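Bromo domain-containing protein (PDB 6NEY) probably binds acetylated lysines, as bromodomains do, and may act in transcription, this chain holding one bromodomain of a longer trypanosome protein. Local coordinates at residues A[96-99]-A[100-103]. Numbering follows the deposited sequence.
Sequences GPLA and NIAE
Asn-100 N donates to Gly-96 O at 3.1 Å, closing the first turn of helix 97-124, and the bond lies almost in line with the carbonyl (C=O...N 161°). Three more i to i+4 bonds follow: Ile-101 N to Pro-97 O at 3.0 Å, Ala-102 N to Leu-98 O at 2.9 Å and Glu-103 N to Ala-99 O at 3.0 Å. Each carbonyl of 96-99 thus accepts from one amide of 100-103, pairing all four N-H groups. Gly-96 is the N-cap; at its backbone angles (phi 112°) a side chain would jam against the preceding carbonyl O, so glycine is called for. Pro-97 fits the first turn, where its missing N-H costs no helical bond. Asn-100 CG lies beside its own backbone N (chi1 -68°), which turns the amide back toward the N-cap, CG 3.4 Å from Gly-96 O. Farther round the helix, Ile-101 CD1 meets Leu-98 CD2 loosely at 4.4 Å. The short Ala-99 and Ala-102 meet Tyr-89 of helix 75-92, their size suiting a close approach; Glu-103 also touches Tyr-89, and Leu-98 meets Asn-92. Ile-101 packs on Asp-27, Glu-28 and Leu-30, and Ala-102 also touches Phe-31, so the start of the chain's last helix packs against both helix 75-92 and these loop residues.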
ATOM      1  N   GLY A  96     -18.235  11.371  -0.905  1.00 29.01           N
ATOM      2  CA  GLY A  96     -17.765  12.221  -2.010  1.00 29.25           C
ATOM      3  C   GLY A  96     -16.789  11.489  -2.930  1.00 26.95           C
ATOM      4  O   GLY A  96     -16.420  10.343  -2.655  1.00 24.31           O
ATOM      5  N   PRO A  97     -16.326  12.157  -4.008  1.00 28.26           N
ATOM      6  CA  PRO A  97     -15.507  11.530  -5.039  1.00 27.41           C
ATOM      7  C   PRO A  97     -14.200  10.943  -4.496  1.00 24.20           C
ATOM      8  O   PRO A  97     -13.796   9.923  -5.011  1.00 24.24           O
ATOM      9  CB  PRO A  97     -15.208  12.653  -6.042  1.00 28.94           C
ATOM     10  CG  PRO A  97     -16.294  13.658  -5.796  1.00 33.31           C
ATOM     11  CD  PRO A  97     -16.596  13.570  -4.318  1.00 29.49           C
ATOM     12  N   LEU A  98     -13.554  11.593  -3.516  1.00 22.83           N
ATOM     13  CA  LEU A  98     -12.257  11.104  -2.983  1.00 23.43           C
ATOM     14  C   LEU A  98     -12.519   9.807  -2.207  1.00 21.90           C
ATOM     15  O   LEU A  98     -11.705   8.886  -2.303  1.00 19.55           O
ATOM     16  CB  LEU A  98     -11.587  12.167  -2.098  1.00 26.67           C
ATOM     17  CG  LEU A  98     -11.115  13.446  -2.797  1.00 29.55           C
ATOM     18  CD1 LEU A  98     -10.382  14.360  -1.817  1.00 31.86           C
ATOM     19  CD2 LEU A  98     -10.201  13.138  -3.984  1.00 30.95           C
ATOM     20  N   ALA A  99     -13.589   9.751  -1.399  1.00 21.03           N
ATOM     21  CA  ALA A  99     -13.904   8.546  -0.601  1.00 20.46           C
ATOM     22  C   ALA A  99     -14.238   7.405  -1.573  1.00 18.50           C
ATOM     23  O   ALA A  99     -13.821   6.276  -1.271  1.00 19.07           O
ATOM     24  CB  ALA A  99     -15.021   8.804   0.376  1.00 21.42           C
ATOM     25  N   ASN A 100     -14.874   7.714  -2.708  1.00 19.23           N
ATOM     26  CA  ASN A 100     -15.227   6.703  -3.753  1.00 19.88           C
ATOM     27  C   ASN A 100     -13.931   6.163  -4.346  1.00 19.69           C
ATOM     28  O   ASN A 100     -13.830   4.965  -4.580  1.00 19.64           O
ATOM     29  CB  ASN A 100     -16.111   7.272  -4.865  1.00 22.62           C
ATOM     30  CG  ASN A 100     -17.500   7.633  -4.376  1.00 25.20           C
ATOM     31  OD1 ASN A 100     -17.899   7.223  -3.281  1.00 22.22           O
ATOM     32  ND2 ASN A 100     -18.241   8.353  -5.206  1.00 25.70           N
ATOM     33  N   ILE A 101     -12.963   7.039  -4.607  1.00 19.52           N
ATOM     34  CA  ILE A 101     -11.634   6.589  -5.095  1.00 18.44           C
ATOM     35  C   ILE A 101     -11.011   5.690  -4.032  1.00 17.73           C
ATOM     36  O   ILE A 101     -10.478   4.671  -4.390  1.00 18.89           O
ATOM     37  CB  ILE A 101     -10.727   7.779  -5.442  1.00 18.10           C
ATOM     38  CG1 ILE A 101     -11.225   8.497  -6.702  1.00 19.54           C
ATOM     39  CG2 ILE A 101      -9.283   7.315  -5.566  1.00 18.17           C
ATOM     40  CD1 ILE A 101     -10.568   9.857  -6.934  1.00 19.50           C
ATOM     41  N   ALA A 102     -11.003   6.099  -2.764  1.00 17.86           N
ATOM     42  CA  ALA A 102     -10.333   5.317  -1.698  1.00 19.33           C
ATOM     43  C   ALA A 102     -10.900   3.892  -1.667  1.00 18.53           C
ATOM     44  O   ALA A 102     -10.091   2.928  -1.562  1.00 18.29           O
ATOM     45  CB  ALA A 102     -10.481   5.973  -0.351  1.00 18.59           C
ATOM     46  N   GLU A 103     -12.222   3.745  -1.733  1.00 20.43           N
ATOM     47  CA  GLU A 103     -12.859   2.396  -1.621  1.00 21.54           C
ATOM     48  C   GLU A 103     -12.535   1.574  -2.885  1.00 21.12           C
ATOM     49  O   GLU A 103     -12.235   0.357  -2.752  1.00 20.64           O
ATOM     50  CB  GLU A 103     -14.376   2.454  -1.388  1.00 21.88           C
ATOM     51  CG  GLU A 103     -14.918   1.084  -1.000  1.00 22.88           C
ATOM     52  CD  GLU A 103     -16.385   1.005  -0.618  1.00 25.02           C
ATOM     53  OE1 GLU A 103     -17.117   1.980  -0.848  1.00 25.80           O
ATOM     54  OE2 GLU A 103     -16.793  -0.082  -0.155  1.00 25.65           O
TER